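Local coordinates for protein homoserine dehydrogenase (Staphylococcus aureus M1064, PDB 4PG7) that catalyses the NAD(P)-dependent interconversion of aspartate semialdehyde and homoserine in the aspartic acid pathway, probably by hydride transfer, at residues S375-V380 with D438-V443; K244-S249 with V283-I288. All blocks are in the same frame, centred on the assembly; numbering follows the deposited sequence.

Overall arrangement
Interactions 1 and 2 lie on the same side of the chain's centre, about 11 Å apart between their own centres, and belong to one mixed sheet. Strand 436-444 of interaction 1 runs parallel to strand 278-289 of interaction 2, and Pro442 O receives a probable hydrogen bond from Leu287 N at 2.9 Å. A second tie is a side chain: Arg246 NH1 reaches Val440 O at 3.0 Å. Both contacts touch the bound lysine. Residues 438-443 supply Asp438 beside its carboxylate and Lys439 along its chain, residues 244-249 bring Arg246 to its side-chain NZ, and Gly250 and Thr252 complete the pocket.

Interaction 1 (S375-V380 with D438-V443); sequences SNFFVV and DKVYPV. With LYS (lysine), chain K.
Phe378 and Tyr441 carry the middle of this antiparallel pairing through two backbone bonds, Phe378 N to Tyr441 O at 2.7 Å and Tyr441 N to Phe378 O at 2.9 Å. Further along, Val380 N donates almost straight to Lys439 O (174° at the hydrogen), while Val380 O takes the N-H of Asp438. Asp438 and Lys439 thus both face Val380, a classic beta bulge in strand 436-444. The pairing lies within the C-terminal homoserine dehydrogenase domain, consistent with its ACT-like fold, and strand 414-422 flanks residues 375-380 along their other edge.

Apolar packing differs on the two faces. Phe378 and Tyr441 lie side by side, CD2 to CD2 at 3.8 Å, with helix 253-262 against them; Val443 CG2 adds to that face by touching Phe378 CB. On the other face Val379 CG2 meets Val440 CG2 at 4.1 Å.

Among the polar side chains, Asn376 ND2 bonds Val443 O at 3.2 Å, the oxygen close to the amide plane, while its OD1 is held by Gly421 N. Lys439 stretches out beyond CG to reach Tyr441 OH with NZ at 3.1 Å, and a salt bridge to Asp255 fixes the same nitrogen. Asp438 OD1 sits 2.6 Å from O of the bound lysine, close enough that one of the two acid groups probably holds a proton.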
# COMPACT_ATOMS: atom_id res chain seq x y z
N SER A 375 -4.66 -22.20 13.97
CA SER A 375 -5.85 -21.45 13.65
C SER A 375 -6.60 -21.09 14.91
O SER A 375 -6.48 -21.77 15.93
CB SER A 375 -6.75 -22.30 12.77
OG SER A 375 -6.10 -22.62 11.57
N ASN A 376 -7.39 -20.03 14.81
CA ASN A 376 -8.14 -19.51 15.92
C ASN A 376 -9.60 -19.38 15.52
O ASN A 376 -9.93 -19.10 14.36
CB ASN A 376 -7.60 -18.15 16.32
CG ASN A 376 -6.09 -18.10 16.27
OD1 ASN A 376 -5.42 -18.93 16.87
ND2 ASN A 376 -5.56 -17.16 15.52
N PHE A 377 -10.48 -19.57 16.50
CA PHE A 377 -11.92 -19.68 16.19
C PHE A 377 -12.78 -18.97 17.20
O PHE A 377 -12.47 -18.96 18.39
CB PHE A 377 -12.29 -21.15 16.13
CG PHE A 377 -11.54 -21.93 15.09
CD1 PHE A 377 -12.05 -22.03 13.80
CD2 PHE A 377 -10.33 -22.56 15.40
CE1 PHE A 377 -11.35 -22.75 12.83
CE2 PHE A 377 -9.64 -23.29 14.44
CZ PHE A 377 -10.15 -23.38 13.15
N PHE A 378 -13.90 -18.46 16.71
CA PHE A 378 -14.95 -17.86 17.53
C PHE A 378 -16.15 -18.77 17.38
O PHE A 378 -16.66 -18.94 16.29
CB PHE A 378 -15.28 -16.48 16.98
CG PHE A 378 -16.50 -15.82 17.58
CD1 PHE A 378 -16.46 -15.27 18.84
CD2 PHE A 378 -17.64 -15.63 16.83
CE1 PHE A 378 -17.56 -14.59 19.37
CE2 PHE A 378 -18.74 -14.95 17.35
CZ PHE A 378 -18.69 -14.42 18.62
N VAL A 379 -16.59 -19.37 18.48
CA VAL A 379 -17.60 -20.40 18.45
C VAL A 379 -18.80 -19.94 19.28
O VAL A 379 -18.63 -19.58 20.44
CB VAL A 379 -17.08 -21.71 19.07
CG1 VAL A 379 -18.16 -22.79 18.98
CG2 VAL A 379 -15.82 -22.19 18.37
N VAL A 380 -19.99 -19.95 18.69
CA VAL A 380 -21.23 -19.59 19.39
C VAL A 380 -22.08 -20.83 19.61
O VAL A 380 -22.36 -21.57 18.65
CB VAL A 380 -22.05 -18.61 18.56
CG1 VAL A 380 -23.31 -18.20 19.31
CG2 VAL A 380 -21.22 -17.38 18.22
N ASP A 438 -24.10 -22.72 16.96
CA ASP A 438 -24.81 -21.84 16.04
C ASP A 438 -23.91 -21.58 14.86
O ASP A 438 -24.29 -21.80 13.72
CB ASP A 438 -25.15 -20.53 16.73
CG ASP A 438 -25.84 -19.52 15.80
OD1 ASP A 438 -26.50 -19.93 14.83
OD2 ASP A 438 -25.75 -18.32 16.05
N LYS A 439 -22.68 -21.14 15.13
CA LYS A 439 -21.74 -20.92 14.08
C LYS A 439 -20.34 -20.72 14.61
O LYS A 439 -20.13 -20.54 15.81
CB LYS A 439 -22.14 -19.68 13.30
CG LYS A 439 -22.14 -18.43 14.13
CD LYS A 439 -23.02 -17.39 13.45
CE LYS A 439 -23.15 -16.13 14.28
NZ LYS A 439 -24.14 -15.23 13.62
N VAL A 440 -19.40 -20.74 13.68
CA VAL A 440 -17.99 -20.59 13.97
C VAL A 440 -17.45 -19.61 12.96
O VAL A 440 -17.65 -19.77 11.76
CB VAL A 440 -17.24 -21.95 13.86
CG1 VAL A 440 -15.75 -21.77 14.08
CG2 VAL A 440 -17.79 -22.95 14.86
N TYR A 441 -16.76 -18.59 13.46
CA TYR A 441 -16.03 -17.67 12.60
C TYR A 441 -14.53 -17.81 12.91
O TYR A 441 -14.16 -18.00 14.06
CB TYR A 441 -16.43 -16.23 12.88
CG TYR A 441 -17.85 -15.83 12.60
CD1 TYR A 441 -18.64 -16.51 11.69
CD2 TYR A 441 -18.37 -14.69 13.18
CE1 TYR A 441 -19.94 -16.10 11.43
CE2 TYR A 441 -19.67 -14.27 12.91
CZ TYR A 441 -20.44 -14.96 12.03
OH TYR A 441 -21.72 -14.52 11.76
N PRO A 442 -13.68 -17.69 11.88
CA PRO A 442 -12.24 -17.62 12.17
C PRO A 442 -11.89 -16.35 12.90
O PRO A 442 -12.64 -15.37 12.84
CB PRO A 442 -11.57 -17.63 10.78
CG PRO A 442 -12.64 -17.31 9.82
CD PRO A 442 -13.97 -17.63 10.44
N VAL A 443 -10.77 -16.38 13.60
CA VAL A 443 -10.26 -15.24 14.35
C VAL A 443 -8.85 -15.00 13.88
O VAL A 443 -8.03 -15.94 13.84
CB VAL A 443 -10.27 -15.50 15.87
CG1 VAL A 443 -9.67 -14.34 16.62
CG2 VAL A 443 -11.68 -15.80 16.36
N LYS K . -28.78 -15.27 13.23
CA LYS K . -28.29 -16.39 12.35
C LYS K . -28.12 -17.70 13.11
O LYS K . -27.29 -18.55 12.73
CB LYS K . -26.96 -16.00 11.69
CG LYS K . -26.57 -16.89 10.53
CD LYS K . -25.15 -17.42 10.66
CE LYS K . -24.88 -18.41 9.55
NZ LYS K . -23.51 -18.99 9.60
OXT LYS K . -28.83 -17.94 14.10
O HOH W 1 -7.22 -18.26 12.52

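Interaction 2 (K244-S249 with V283-I288). With LYS (lysine), chain K.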
# COMPACT_ATOMS: atom_id res chain seq x y z
N LYS A 244 -13.81 -21.24 -0.40
CA LYS A 244 -14.84 -21.47 0.59
C LYS A 244 -15.43 -20.12 0.97
O LYS A 244 -14.70 -19.25 1.42
CB LYS A 244 -14.26 -22.18 1.82
CG LYS A 244 -13.75 -23.59 1.52
CD LYS A 244 -13.15 -24.24 2.76
CE LYS A 244 -12.84 -25.72 2.53
NZ LYS A 244 -11.83 -25.93 1.46
N ARG A 245 -16.74 -19.97 0.79
CA ARG A 245 -17.35 -18.65 0.87
C ARG A 245 -18.57 -18.60 1.78
O ARG A 245 -19.42 -19.48 1.74
CB ARG A 245 -17.77 -18.23 -0.52
CG ARG A 245 -18.46 -16.89 -0.60
CD ARG A 245 -18.83 -16.57 -2.03
NE ARG A 245 -19.60 -17.64 -2.64
CZ ARG A 245 -20.89 -17.88 -2.42
NH1 ARG A 245 -21.61 -17.13 -1.61
NH2 ARG A 245 -21.47 -18.90 -3.04
N ARG A 246 -18.63 -17.57 2.62
CA ARG A 246 -19.80 -17.22 3.40
C ARG A 246 -19.89 -15.70 3.43
O ARG A 246 -18.88 -15.02 3.63
CB ARG A 246 -19.70 -17.78 4.82
CG ARG A 246 -20.73 -17.21 5.80
CD ARG A 246 -20.44 -17.58 7.25
NE ARG A 246 -20.71 -18.98 7.53
CZ ARG A 246 -20.23 -19.68 8.55
NH1 ARG A 246 -19.39 -19.15 9.44
NH2 ARG A 246 -20.57 -20.96 8.67
N GLY A 247 -21.09 -15.17 3.27
CA GLY A 247 -21.32 -13.73 3.24
C GLY A 247 -21.56 -13.18 4.62
O GLY A 247 -21.30 -13.86 5.60
N ILE A 248 -22.10 -11.96 4.67
CA ILE A 248 -22.33 -11.25 5.92
C ILE A 248 -23.78 -11.22 6.37
O ILE A 248 -24.08 -10.68 7.42
CB ILE A 248 -21.80 -9.78 5.88
CG1 ILE A 248 -22.49 -8.96 4.80
CG2 ILE A 248 -20.29 -9.75 5.68
CD1 ILE A 248 -22.42 -7.47 5.08
N SER A 249 -24.69 -11.82 5.60
CA SER A 249 -26.12 -11.66 5.92
C SER A 249 -26.53 -12.31 7.24
O SER A 249 -27.54 -11.93 7.85
CB SER A 249 -27.01 -12.15 4.77
OG SER A 249 -27.01 -13.56 4.69
N VAL A 283 -13.46 -16.72 1.82
CA VAL A 283 -14.08 -15.45 2.10
C VAL A 283 -15.09 -15.74 3.20
O VAL A 283 -15.98 -16.56 2.99
CB VAL A 283 -14.83 -14.92 0.88
CG1 VAL A 283 -15.62 -13.67 1.24
CG2 VAL A 283 -13.87 -14.60 -0.23
N GLU A 284 -14.98 -15.06 4.33
CA GLU A 284 -16.00 -15.21 5.37
C GLU A 284 -15.88 -14.18 6.48
O GLU A 284 -14.82 -13.57 6.66
CB GLU A 284 -15.97 -16.62 5.97
CG GLU A 284 -14.70 -16.95 6.68
CD GLU A 284 -14.62 -18.43 7.05
OE1 GLU A 284 -15.57 -18.97 7.67
OE2 GLU A 284 -13.58 -19.02 6.75
N PRO A 285 -16.97 -14.00 7.24
CA PRO A 285 -16.92 -13.16 8.44
C PRO A 285 -15.88 -13.67 9.42
O PRO A 285 -15.82 -14.87 9.69
CB PRO A 285 -18.33 -13.29 9.02
CG PRO A 285 -19.18 -13.71 7.88
CD PRO A 285 -18.32 -14.53 6.98
N THR A 286 -15.03 -12.77 9.88
CA THR A 286 -13.81 -13.08 10.60
C THR A 286 -13.63 -12.06 11.71
O THR A 286 -13.81 -10.86 11.49
CB THR A 286 -12.61 -13.01 9.63
OG1 THR A 286 -12.81 -13.96 8.58
CG2 THR A 286 -11.32 -13.29 10.30
N LEU A 287 -13.32 -12.51 12.92
CA LEU A 287 -13.00 -11.58 13.99
C LEU A 287 -11.55 -11.18 13.80
O LEU A 287 -10.69 -12.04 13.54
CB LEU A 287 -13.18 -12.19 15.36
CG LEU A 287 -14.57 -12.12 15.99
CD1 LEU A 287 -15.55 -12.95 15.17
CD2 LEU A 287 -14.50 -12.59 17.42
N ILE A 288 -11.29 -9.89 13.90
CA ILE A 288 -9.97 -9.32 13.73
C ILE A 288 -9.64 -8.55 14.98
O ILE A 288 -10.40 -7.67 15.41
CB ILE A 288 -9.93 -8.29 12.56
CG1 ILE A 288 -10.34 -8.93 11.24
CG2 ILE A 288 -8.51 -7.70 12.42
CD1 ILE A 288 -9.34 -9.97 10.75
N LYS K . -28.78 -15.27 13.23
CA LYS K . -28.29 -16.39 12.35
C LYS K . -28.12 -17.70 13.11
O LYS K . -27.29 -18.55 12.73
CB LYS K . -26.96 -16.00 11.69
CG LYS K . -26.57 -16.89 10.53
CD LYS K . -25.15 -17.42 10.66
CE LYS K . -24.88 -18.41 9.55
NZ LYS K . -23.51 -18.99 9.60
OXT LYS K . -28.83 -17.94 14.10
O HOH W 2 -17.31 -17.30 8.90
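Arg246 and Pro285 meet at about a right angle, the aliphatic part of the arginine laid against the proline ring with CD to CD at 3.7 Å. They stand just past a short parallel pairing, in which strand 244-245 adds to strand 278-289 of the mixed sheet. Arg245 pairs with Val283: Val283 N bonds Lys244 O at 2.8 Å, and Arg246 N returns to Val283 O at 2.9 Å. Beyond these two bonds the chains hold on by carbon-to-oxygen contacts, Glu284 CA approaching Arg246 O with a nearly straight C-H (170°).

The tight part is on the Val283 and Pro285 side. Val283 is buried against helix 220-234, and Pro285 packs its CG onto Gly247 O at 3.1 Å, with Val251 also against the ring. The loose part is on the other strand of the same pairing: Lys244 and Arg245, though held to Val283 through the backbone, are exposed and lead their charged ends away from residues 283-288, Arg245 NH1 finding Glu218 O instead.

The guanidinium of Arg246 reaches out of the pairing toward the bound lysine. With CG anti to the backbone N (chi1 167°) and the chain bent at chi3, it swings to the lysine pocket, and its NH1 also donates to Val440 O of the neighbouring strand 436-444. The amino group of the bound lysine lies over one face, its NZ 3.5 Å from Arg246 NE; two basic groups this close would be expected to lower each other's proton affinity. Glu284 OE1 probably eases that crowding of charge, although it stands well out of the guanidinium plane and no N-H points at it. A water closes the gap, accepting from Arg246 NH1 and donating to Pro285 O and, at 2.7 Å, to Glu284 OE1.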